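Local structure of proximal thread matrix protein 1 (Mytilus galloprovincialis, 4CN9) at residues Q53-V58 and G98-V103; I142-K147 and A179-Q184; T196-G201 and K218-T223. The protein binds zinc, one ion at a MIDAS motif, and is a collagen-binding matrix protein of the mussel byssus. All coordinates share one frame; numbering follows the deposited sequence.

Interaction 1 of 3, residues Q53-V58 and G98-V103; sequences QADIIV and GSQFGV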
ATOM      1  N   GLN A  53       7.094 -11.428  14.818  1.00 28.50           N
ATOM      2  CA  GLN A  53       8.544 -11.253  14.918  1.00 27.38           C
ATOM      3  C   GLN A  53       9.033 -10.312  13.830  1.00 27.13           C
ATOM      4  O   GLN A  53       8.840 -10.563  12.645  1.00 25.24           O
ATOM      5  CB  GLN A  53       9.269 -12.594  14.815  1.00 31.81           C
ATOM      6  CG  GLN A  53       9.084 -13.458  16.049  1.00 38.78           C
ATOM      7  CD  GLN A  53       9.707 -14.829  15.903  1.00 54.49           C
ATOM      8  OE1 GLN A  53      10.636 -15.026  15.115  1.00 54.05           O
ATOM      9  NE2 GLN A  53       9.195 -15.792  16.665  1.00 54.28           N
ATOM     10  N   ALA A  54       9.676  -9.227  14.237  1.00 28.13           N
ATOM     11  CA  ALA A  54       9.959  -8.132  13.319  1.00 24.62           C
ATOM     12  C   ALA A  54      11.258  -7.417  13.665  1.00 24.48           C
ATOM     13  O   ALA A  54      11.689  -7.406  14.826  1.00 20.74           O
ATOM     14  CB  ALA A  54       8.802  -7.127  13.342  1.00 22.52           C
ATOM     15  N   ASP A  55      11.869  -6.834  12.634  1.00 21.92           N
ATOM     16  CA  ASP A  55      12.913  -5.830  12.796  1.00 21.41           C
ATOM     17  C   ASP A  55      12.263  -4.483  12.431  1.00 19.92           C
ATOM     18  O   ASP A  55      11.803  -4.282  11.300  1.00 17.82           O
ATOM     19  CB  ASP A  55      14.130  -6.147  11.906  1.00 20.83           C
ATOM     20  CG  ASP A  55      14.952  -7.346  12.412  1.00 27.58           C
ATOM     21  OD1 ASP A  55      15.024  -7.572  13.640  1.00 23.68           O
ATOM     22  OD2 ASP A  55      15.548  -8.060  11.564  1.00 30.00           O
ATOM     23  N   ILE A  56      12.155  -3.594  13.414  1.00 17.93           N
ATOM     24  CA  ILE A  56      11.454  -2.333  13.246  1.00 16.90           C
ATOM     25  C   ILE A  56      12.439  -1.156  13.292  1.00 17.97           C
ATOM     26  O   ILE A  56      13.219  -1.026  14.224  1.00 16.47           O
ATOM     27  CB  ILE A  56      10.387  -2.143  14.339  1.00 19.38           C
ATOM     28  CG1 ILE A  56       9.397  -3.324  14.333  1.00 24.71           C
ATOM     29  CG2 ILE A  56       9.645  -0.851  14.128  1.00 20.39           C
ATOM     30  CD1 ILE A  56       8.918  -3.720  15.716  1.00 28.63           C
ATOM     31  N   ILE A  57      12.409  -0.333  12.251  1.00 15.78           N
ATOM     32  CA  ILE A  57      13.183   0.886  12.195  1.00 16.83           C
ATOM     33  C   ILE A  57      12.251   2.077  12.215  1.00 14.71           C
ATOM     34  O   ILE A  57      11.347   2.182  11.393  1.00 17.43           O
ATOM     35  CB  ILE A  57      14.033   0.951  10.913  1.00 14.70           C
ATOM     36  CG1 ILE A  57      14.978  -0.254  10.855  1.00 16.45           C
ATOM     37  CG2 ILE A  57      14.803   2.266  10.847  1.00 16.70           C
ATOM     38  CD1 ILE A  57      16.070  -0.248  11.923  1.00 18.07           C
ATOM     39  N   VAL A  58      12.456   2.969  13.173  1.00 16.86           N
ATOM     40  CA  VAL A  58      11.792   4.267  13.158  1.00 13.02           C
ATOM     41  C   VAL A  58      12.707   5.331  12.558  1.00 14.68           C
ATOM     42  O   VAL A  58      13.842   5.494  12.979  1.00 17.71           O
ATOM     43  CB  VAL A  58      11.360   4.706  14.577  1.00 18.43           C
ATOM     44  CG1 VAL A  58      10.772   6.108  14.549  1.00 20.64           C
ATOM     45  CG2 VAL A  58      10.370   3.702  15.144  1.00 22.04           C
ATOM     46  N   GLY A  98      13.058 -13.442  18.806  1.00 56.37           N
ATOM     47  CA  GLY A  98      13.048 -12.069  19.271  1.00 46.54           C
ATOM     48  C   GLY A  98      12.814 -11.043  18.176  1.00 43.03           C
ATOM     49  O   GLY A  98      13.149 -11.271  17.017  1.00 47.56           O
ATOM     50  N   SER A  99      12.220  -9.912  18.550  1.00 31.97           N
ATOM     51  CA  SER A  99      12.126  -8.760  17.664  1.00 29.94           C
ATOM     52  C   SER A  99      13.165  -7.703  18.050  1.00 31.85           C
ATOM     53  O   SER A  99      13.612  -7.629  19.203  1.00 25.50           O
ATOM     54  CB  SER A  99      10.728  -8.152  17.714  1.00 28.46           C
ATOM     55  OG  SER A  99       9.794  -8.936  16.990  1.00 29.63           O
ATOM     56  N   GLN A 100      13.546  -6.883  17.078  1.00 24.69           N
ATOM     57  CA  GLN A 100      14.506  -5.818  17.316  1.00 23.49           C
ATOM     58  C   GLN A 100      13.990  -4.469  16.871  1.00 19.93           C
ATOM     59  O   GLN A 100      13.120  -4.359  16.005  1.00 19.01           O
ATOM     60  CB  GLN A 100      15.820  -6.106  16.603  1.00 21.97           C
ATOM     61  CG  GLN A 100      16.613  -7.245  17.199  1.00 23.69           C
ATOM     62  CD  GLN A 100      17.738  -7.663  16.286  1.00 26.94           C
ATOM     63  OE1 GLN A 100      17.552  -7.794  15.067  1.00 25.36           O
ATOM     64  NE2 GLN A 100      18.917  -7.841  16.849  1.00 24.10           N
ATOM     65  N   PHE A 101      14.570  -3.441  17.466  1.00 21.47           N
ATOM     66  CA  PHE A 101      14.153  -2.075  17.254  1.00 19.75           C
ATOM     67  C   PHE A 101      15.390  -1.211  17.022  1.00 20.81           C
ATOM     68  O   PHE A 101      16.383  -1.362  17.727  1.00 18.62           O
ATOM     69  CB  PHE A 101      13.451  -1.609  18.522  1.00 25.28           C
ATOM     70  CG  PHE A 101      12.412  -0.596  18.292  1.00 20.94           C
ATOM     71  CD1 PHE A 101      12.746   0.751  18.236  1.00 28.02           C
ATOM     72  CD2 PHE A 101      11.102  -0.965  18.143  1.00 24.01           C
ATOM     73  CE1 PHE A 101      11.780   1.705  18.022  1.00 27.53           C
ATOM     74  CE2 PHE A 101      10.122  -0.006  17.929  1.00 22.83           C
ATOM     75  CZ  PHE A 101      10.459   1.321  17.876  1.00 31.46           C
ATOM     76  N   GLY A 102      15.320  -0.314  16.038  1.00 20.27           N
ATOM     77  CA  GLY A 102      16.357   0.674  15.799  1.00 16.34           C
ATOM     78  C   GLY A 102      15.770   2.033  15.433  1.00 17.49           C
ATOM     79  O   GLY A 102      14.627   2.139  14.981  1.00 16.84           O
ATOM     80  N   VAL A 103      16.558   3.085  15.620  1.00 17.11           N
ATOM     81  CA  VAL A 103      16.086   4.427  15.335  1.00 16.86           C
ATOM     82  C   VAL A 103      17.132   5.191  14.562  1.00 17.53           C
ATOM     83  O   VAL A 103      18.317   5.207  14.924  1.00 17.90           O
ATOM     84  CB  VAL A 103      15.761   5.197  16.607  1.00 16.86           C
ATOM     85  CG1 VAL A 103      15.369   6.629  16.266  1.00 20.02           C
ATOM     86  CG2 VAL A 103      14.651   4.505  17.375  1.00 19.58           C
TER
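Ser99 opens the parallel pairing of strands 54-61 and 100-106: its OG, turned back beside its own backbone N (chi1 -76°), takes the N-H of Ala54 at 2.8 Å and is also hydrogen-bonded to Thr90. Gln100 gives its N-H to Ala54 O and receives that of Ile56 on its own O, the latter bond nearly straight at 171°. Its side chain runs beside that of Asp55, pointing the same way, while Asp55 OD1 makes a salt bridge with Lys165. Phe101 stands on the other face of the sheet, with Ile56 and Val58. Its CE2 lies 3.9 Å from Ile56 CG2 and its CZ 3.6 Å from Val58 CG2, so the far end of the ring spans both residues. Gly102 N then binds Ile56 O at 2.9 Å, and Gly102 O accepts from Val58 N; above its bare CA sits Ile57 CD1, 4.0 Å away. Val103 closes the row, its CG2 4.3 Å from Val58 CB. Two inner strands of the Rossmann-like vWA sheet are joined here, with polar side chains gathered at the start and hydrocarbon ones further on, which implies an apolar core beneath helix 73-85, whose Val81 and Val85 meet Phe101.

Interaction 2 of 3, residues I142-K147 and A179-Q184; sequences IGTGLK and AGAPPQ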
ATOM      1  N   ILE A 142      13.999  13.204   3.309  1.00 19.38           N
ATOM      2  CA  ILE A 142      13.263  11.970   3.511  1.00 19.77           C
ATOM      3  C   ILE A 142      13.896  10.839   2.690  1.00 21.69           C
ATOM      4  O   ILE A 142      14.059   9.713   3.167  1.00 19.57           O
ATOM      5  CB  ILE A 142      11.767  12.151   3.138  1.00 20.18           C
ATOM      6  CG1 ILE A 142      11.111  13.163   4.096  1.00 22.97           C
ATOM      7  CG2 ILE A 142      11.047  10.808   3.143  1.00 19.36           C
ATOM      8  CD1 ILE A 142       9.586  13.331   3.931  1.00 23.63           C
ATOM      9  N   GLY A 143      14.242  11.133   1.445  1.00 22.90           N
ATOM     10  CA  GLY A 143      14.794  10.116   0.570  1.00 21.89           C
ATOM     11  C   GLY A 143      16.148   9.623   1.043  1.00 19.26           C
ATOM     12  O   GLY A 143      16.434   8.428   0.948  1.00 20.45           O
ATOM     13  N   THR A 144      16.985  10.531   1.543  1.00 19.46           N
ATOM     14  CA  THR A 144      18.295  10.140   2.065  1.00 22.23           C
ATOM     15  C   THR A 144      18.102   9.224   3.258  1.00 20.43           C
ATOM     16  O   THR A 144      18.826   8.246   3.417  1.00 17.46           O
ATOM     17  CB  THR A 144      19.156  11.350   2.448  1.00 23.95           C
ATOM     18  OG1 THR A 144      19.268  12.212   1.314  1.00 23.75           O
ATOM     19  CG2 THR A 144      20.554  10.924   2.885  1.00 23.74           C
ATOM     20  N   GLY A 145      17.096   9.520   4.082  1.00 21.52           N
ATOM     21  CA  GLY A 145      16.758   8.658   5.206  1.00 18.17           C
ATOM     22  C   GLY A 145      16.373   7.254   4.756  1.00 17.22           C
ATOM     23  O   GLY A 145      16.862   6.261   5.302  1.00 17.36           O
ATOM     24  N   LEU A 146      15.499   7.165   3.754  1.00 15.62           N
ATOM     25  CA  LEU A 146      15.044   5.875   3.244  1.00 17.91           C
ATOM     26  C   LEU A 146      16.202   5.054   2.661  1.00 20.61           C
ATOM     27  O   LEU A 146      16.255   3.844   2.833  1.00 18.08           O
ATOM     28  CB  LEU A 146      13.956   6.077   2.187  1.00 15.95           C
ATOM     29  CG  LEU A 146      12.637   6.636   2.726  1.00 17.64           C
ATOM     30  CD1 LEU A 146      11.717   7.104   1.600  1.00 22.33           C
ATOM     31  CD2 LEU A 146      11.940   5.601   3.586  1.00 18.00           C
ATOM     32  N   LYS A 147      17.109   5.733   1.970  1.00 21.62           N
ATOM     33  CA  LYS A 147      18.297   5.108   1.393  1.00 20.82           C
ATOM     34  C   LYS A 147      19.181   4.545   2.497  1.00 20.42           C
ATOM     35  O   LYS A 147      19.631   3.394   2.440  1.00 22.21           O
ATOM     36  CB  LYS A 147      19.072   6.153   0.595  1.00 20.32           C
ATOM     37  CG  LYS A 147      20.345   5.646  -0.079  1.00 22.99           C
ATOM     38  CD  LYS A 147      21.065   6.807  -0.773  1.00 30.14           C
ATOM     39  CE  LYS A 147      22.521   6.487  -1.047  1.00 38.37           C
ATOM     40  NZ  LYS A 147      22.650   5.470  -2.112  1.00 44.06           N
ATOM     41  N   ALA A 179      15.547  18.174  -0.179  1.00 27.05           N
ATOM     42  CA  ALA A 179      16.952  18.013  -0.516  1.00 28.49           C
ATOM     43  C   ALA A 179      17.330  16.535  -0.454  1.00 27.23           C
ATOM     44  O   ALA A 179      16.567  15.714   0.046  1.00 28.33           O
ATOM     45  CB  ALA A 179      17.820  18.834   0.430  1.00 30.90           C
ATOM     46  N   GLY A 180      18.489  16.197  -1.001  1.00 24.79           N
ATOM     47  CA  GLY A 180      19.026  14.849  -0.909  1.00 28.64           C
ATOM     48  C   GLY A 180      18.446  13.880  -1.920  1.00 32.00           C
ATOM     49  O   GLY A 180      17.923  14.279  -2.959  1.00 31.49           O
ATOM     50  N   ALA A 181      18.531  12.592  -1.605  1.00 30.75           N
ATOM     51  CA  ALA A 181      18.066  11.551  -2.514  1.00 35.21           C
ATOM     52  C   ALA A 181      16.571  11.696  -2.803  1.00 33.94           C
ATOM     53  O   ALA A 181      15.780  11.932  -1.891  1.00 34.67           O
ATOM     54  CB  ALA A 181      18.369  10.191  -1.931  1.00 27.03           C
ATOM     55  N   PRO A 182      16.177  11.573  -4.080  1.00 40.23           N
ATOM     56  CA  PRO A 182      14.751  11.645  -4.435  1.00 39.33           C
ATOM     57  C   PRO A 182      13.973  10.530  -3.742  1.00 30.22           C
ATOM     58  O   PRO A 182      14.338   9.370  -3.893  1.00 31.09           O
ATOM     59  CB  PRO A 182      14.751  11.463  -5.959  1.00 39.01           C
ATOM     60  CG  PRO A 182      16.077  10.866  -6.292  1.00 44.34           C
ATOM     61  CD  PRO A 182      17.035  11.355  -5.259  1.00 44.55           C
ATOM     62  N   PRO A 183      12.936  10.884  -2.962  1.00 32.39           N
ATOM     63  CA  PRO A 183      12.289   9.954  -2.026  1.00 27.93           C
ATOM     64  C   PRO A 183      11.441   8.849  -2.660  1.00 25.99           C
ATOM     65  O   PRO A 183      11.417   7.741  -2.137  1.00 23.23           O
ATOM     66  CB  PRO A 183      11.406  10.878  -1.166  1.00 26.37           C
ATOM     67  CG  PRO A 183      11.168  12.068  -2.007  1.00 28.49           C
ATOM     68  CD  PRO A 183      12.420  12.256  -2.805  1.00 31.18           C
ATOM     69  N   GLN A 184      10.760   9.129  -3.764  1.00 27.95           N
ATOM     70  CA  GLN A 184       9.873   8.124  -4.336  1.00 27.68           C
ATOM     71  C   GLN A 184      10.693   6.939  -4.809  1.00 22.97           C
ATOM     72  O   GLN A 184      10.333   5.782  -4.579  1.00 25.44           O
ATOM     73  CB  GLN A 184       9.044   8.714  -5.471  1.00 28.80           C
ATOM     74  CG  GLN A 184       8.292   9.935  -5.039  1.00 32.01           C
ATOM     75  CD  GLN A 184       7.469   9.651  -3.808  1.00 38.40           C
ATOM     76  OE1 GLN A 184       7.149   8.493  -3.534  1.00 36.32           O
ATOM     77  NE2 GLN A 184       7.140  10.700  -3.040  1.00 36.86           N
TER
HETATM   78  O   HOH W   1      15.948  13.246   0.315  1.00 21.53           O
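Gly143, in the first turn of helix 142-153, meets Ala181 and Pro183 where the loop after strand 166-173 of this vWA domain leads into helix 183-192, with Pro182 as its N-cap residue. The direct polar link is a single bond: Ala181 N donates to Thr144 OG1 at 3.0 Å, with 162° at the hydrogen. That oxygen sits beside its own backbone N (chi1 -55°) and is hydrogen-bonded to Glu141 as well, so the threonine ties the loop to the helix start. A weaker polar contact is the C-H of Gly143 CA directed at Ala181 O, 3.2 Å away. Backbone packing is close here because Gly143 has no side chain: its CA comes within 3.6 Å of Pro183 CA, and a CB would collide with Ala181 O. The apolar pair is Ile142 CG2 with Pro183 CB at 4.3 Å. Leu146 rests its CD1 methyl on the carbonyl oxygen of Pro183 and also touches Ala187 and Leu190. Ala181 CB rests on the Gly143-Thr144 peptide. One water completes the junction, accepting from Thr144 N at 3.2 Å and donating to both Ala179 O and Ala181 O, each 2.6 Å from it.

Interaction 3 of 3, residues T196-G201 and K218-T223; sequences TVIAIG and KNYVLT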
ATOM      1  N   THR A 196       7.770  -3.204   4.847  1.00 19.99           N
ATOM      2  CA  THR A 196       6.531  -2.457   5.044  1.00 26.22           C
ATOM      3  C   THR A 196       6.893  -1.043   5.472  1.00 22.21           C
ATOM      4  O   THR A 196       7.743  -0.867   6.348  1.00 21.18           O
ATOM      5  CB  THR A 196       5.655  -3.080   6.152  1.00 28.48           C
ATOM      6  OG1 THR A 196       5.354  -4.438   5.828  1.00 30.62           O
ATOM      7  CG2 THR A 196       4.347  -2.314   6.323  1.00 22.60           C
ATOM      8  N   VAL A 197       6.255  -0.042   4.865  1.00 19.91           N
ATOM      9  CA  VAL A 197       6.501   1.341   5.217  1.00 17.97           C
ATOM     10  C   VAL A 197       5.217   2.044   5.702  1.00 20.51           C
ATOM     11  O   VAL A 197       4.198   2.091   5.002  1.00 17.10           O
ATOM     12  CB  VAL A 197       7.132   2.111   4.046  1.00 18.77           C
ATOM     13  CG1 VAL A 197       7.454   3.527   4.456  1.00 17.32           C
ATOM     14  CG2 VAL A 197       8.390   1.395   3.555  1.00 23.00           C
ATOM     15  N   ILE A 198       5.283   2.566   6.921  1.00 16.69           N
ATOM     16  CA  ILE A 198       4.199   3.357   7.496  1.00 17.71           C
ATOM     17  C   ILE A 198       4.723   4.778   7.611  1.00 17.33           C
ATOM     18  O   ILE A 198       5.873   4.995   8.020  1.00 15.54           O
ATOM     19  CB  ILE A 198       3.783   2.811   8.890  1.00 18.46           C
ATOM     20  CG1 ILE A 198       3.159   1.423   8.737  1.00 18.17           C
ATOM     21  CG2 ILE A 198       2.807   3.758   9.585  1.00 21.15           C
ATOM     22  CD1 ILE A 198       3.320   0.510   9.958  1.00 22.29           C
ATOM     23  N   ALA A 199       3.901   5.745   7.219  1.00 15.71           N
ATOM     24  CA  ALA A 199       4.290   7.146   7.258  1.00 16.97           C
ATOM     25  C   ALA A 199       3.322   7.958   8.134  1.00 21.88           C
ATOM     26  O   ALA A 199       2.108   7.909   7.943  1.00 20.30           O
ATOM     27  CB  ALA A 199       4.310   7.721   5.847  1.00 18.92           C
ATOM     28  N   ILE A 200       3.879   8.688   9.091  1.00 16.83           N
ATOM     29  CA  ILE A 200       3.126   9.597   9.947  1.00 18.65           C
ATOM     30  C   ILE A 200       3.521  11.043   9.680  1.00 18.99           C
ATOM     31  O   ILE A 200       4.703  11.433   9.794  1.00 17.89           O
ATOM     32  CB  ILE A 200       3.361   9.306  11.434  1.00 17.49           C
ATOM     33  CG1 ILE A 200       2.994   7.861  11.765  1.00 21.33           C
ATOM     34  CG2 ILE A 200       2.549  10.292  12.295  1.00 21.59           C
ATOM     35  CD1 ILE A 200       3.576   7.337  13.049  1.00 21.28           C
ATOM     36  N   GLY A 201       2.519  11.838   9.327  1.00 16.67           N
ATOM     37  CA  GLY A 201       2.687  13.248   9.056  1.00 20.44           C
ATOM     38  C   GLY A 201       2.099  14.084  10.180  1.00 21.42           C
ATOM     39  O   GLY A 201       0.973  13.862  10.613  1.00 21.81           O
ATOM     40  N   LYS A 218      -1.679   3.809   0.326  1.00 18.88           N
ATOM     41  CA  LYS A 218      -2.191   5.102   0.780  1.00 22.93           C
ATOM     42  C   LYS A 218      -2.752   5.064   2.196  1.00 20.71           C
ATOM     43  O   LYS A 218      -2.613   6.040   2.932  1.00 23.30           O
ATOM     44  CB  LYS A 218      -3.266   5.625  -0.168  1.00 20.51           C
ATOM     45  CG  LYS A 218      -2.757   6.007  -1.536  1.00 23.60           C
ATOM     46  CD  LYS A 218      -3.953   6.316  -2.445  1.00 25.33           C
ATOM     47  CE  LYS A 218      -3.518   6.728  -3.833  1.00 23.76           C
ATOM     48  NZ  LYS A 218      -4.695   6.778  -4.752  1.00 23.79           N
ATOM     49  N   ASN A 219      -3.380   3.966   2.599  1.00 21.44           N
ATOM     50  CA  ASN A 219      -3.891   3.919   3.966  1.00 25.00           C
ATOM     51  C   ASN A 219      -2.864   3.517   5.022  1.00 22.62           C
ATOM     52  O   ASN A 219      -3.215   3.360   6.180  1.00 19.70           O
ATOM     53  CB  ASN A 219      -5.191   3.120   4.111  1.00 32.94           C
ATOM     54  CG  ASN A 219      -5.141   1.764   3.458  1.00 34.16           C
ATOM     55  OD1 ASN A 219      -4.082   1.137   3.336  1.00 29.59           O
ATOM     56  ND2 ASN A 219      -6.320   1.286   3.038  1.00 38.18           N
ATOM     57  N   TYR A 220      -1.598   3.390   4.627  1.00 20.46           N
ATOM     58  CA  TYR A 220      -0.505   3.287   5.593  1.00 18.81           C
ATOM     59  C   TYR A 220       0.066   4.668   5.943  1.00 18.62           C
ATOM     60  O   TYR A 220       1.130   4.774   6.578  1.00 19.49           O
ATOM     61  CB  TYR A 220       0.608   2.401   5.035  1.00 20.92           C
ATOM     62  CG  TYR A 220       0.283   0.927   5.023  1.00 20.95           C
ATOM     63  CD1 TYR A 220      -0.811   0.437   4.311  1.00 22.63           C
ATOM     64  CD2 TYR A 220       1.082   0.021   5.699  1.00 20.62           C
ATOM     65  CE1 TYR A 220      -1.102  -0.911   4.294  1.00 22.16           C
ATOM     66  CE2 TYR A 220       0.795  -1.343   5.692  1.00 21.43           C
ATOM     67  CZ  TYR A 220      -0.287  -1.800   4.978  1.00 24.77           C
ATOM     68  OH  TYR A 220      -0.564  -3.150   4.959  1.00 28.38           O
ATOM     69  N   VAL A 221      -0.618   5.724   5.506  1.00 17.71           N
ATOM     70  CA  VAL A 221      -0.264   7.091   5.872  1.00 18.34           C
ATOM     71  C   VAL A 221      -1.219   7.581   6.949  1.00 23.74           C
ATOM     72  O   VAL A 221      -2.436   7.540   6.769  1.00 20.10           O
ATOM     73  CB  VAL A 221      -0.361   8.054   4.690  1.00 21.68           C
ATOM     74  CG1 VAL A 221      -0.059   9.493   5.156  1.00 26.04           C
ATOM     75  CG2 VAL A 221       0.586   7.635   3.566  1.00 21.85           C
ATOM     76  N   LEU A 222      -0.666   8.020   8.073  1.00 20.47           N
ATOM     77  CA  LEU A 222      -1.462   8.567   9.167  1.00 19.76           C
ATOM     78  C   LEU A 222      -1.076  10.027   9.388  1.00 21.90           C
ATOM     79  O   LEU A 222       0.089  10.397   9.257  1.00 22.06           O
ATOM     80  CB  LEU A 222      -1.237   7.759  10.433  1.00 18.77           C
ATOM     81  CG  LEU A 222      -1.536   6.264  10.299  1.00 22.35           C
ATOM     82  CD1 LEU A 222      -1.113   5.556  11.543  1.00 30.08           C
ATOM     83  CD2 LEU A 222      -2.999   6.013  10.006  1.00 28.43           C
ATOM     84  N   THR A 223      -2.061  10.865   9.691  1.00 22.76           N
ATOM     85  CA  THR A 223      -1.811  12.292   9.865  1.00 26.12           C
ATOM     86  C   THR A 223      -2.423  12.792  11.171  1.00 29.58           C
ATOM     87  O   THR A 223      -3.415  12.258  11.658  1.00 24.99           O
ATOM     88  CB  THR A 223      -2.381  13.126   8.698  1.00 29.35           C
ATOM     89  OG1 THR A 223      -3.806  12.992   8.666  1.00 30.96           O
ATOM     90  CG2 THR A 223      -1.804  12.663   7.367  1.00 28.40           C
TER
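Tyr220 reaches back beside the start of strand 195-202, its CB and the CD2-CE2 side of its ring meeting successive residues. CB lies 3.6 Å from Val197 O. Beyond it CD2 approaches Ile198 CG1 at 3.9 Å, and CE2 reaches Thr196 CG2 at 3.7 Å, where the two side chains cross at about a right angle. A chi1 of -74° puts CG beside the backbone N; the ring extends from there toward Thr196. The CD2-CE2 side wedges between Ile198 CG1 on one side of the ring plane and Thr196 CG2 with Val197 O on the other. An alanine in place of Tyr220 would probably open a gap over Thr196 CG2 and Ile198 CG1, leaving both without their aromatic neighbour.

Beyond the tyrosine the relief flattens and two backbones take over in parallel register. Tyr220 O receives Ala199 N at 3.0 Å, Ala199 O receives Leu222 N at 2.8 Å, and Leu222 O receives Gly201 N; Tyr220 thus contributes both its ring and its carbonyl. Ala199 puts only a methyl beside Val221, whose CG2 comes 4.4 Å from Ala199 CB. On the other face Ile200 CG1 meets Leu222 CB at the same distance of 4.4 Å. Gly201 adds no bump at all beside Thr223.

The contact joins the ends of a beta-alpha-beta unit in which helix 208-214 links strand 195-202 to strand 221-224, the outermost strand at this side of the sheet. Val197 and Val221 face that helix through Ile214 and Leu211, whereas Ile198, Ile200 and Leu222 pack on helix 234-241 across the sheet. On its other flank, strand 195-202 is hydrogen-bonded to strand 166-173.

All three contacts belong to the first vWA domain. Interactions 1 and 3 pair strands of one sheet, with strand 166-173 between them and their centres about 17 Å apart. Interaction 2 joins helix 142-153 to the start of helix 183-192, which strand 195-202 of interaction 3 follows in the chain; these two contacts come within about 5 Å at their nearest atoms. Interactions 2 and 3 lie near the zinc-occupied MIDAS site of Ser63, Ser65 and Asp174: the zinc ion is about 9 Å from the side chain of Ile142 and about 10 Å from Gly201. Interaction 1 starts toward the zinc site of Glu49, Asp51 and His446, its ion about 11 Å from the Gln53 side chain.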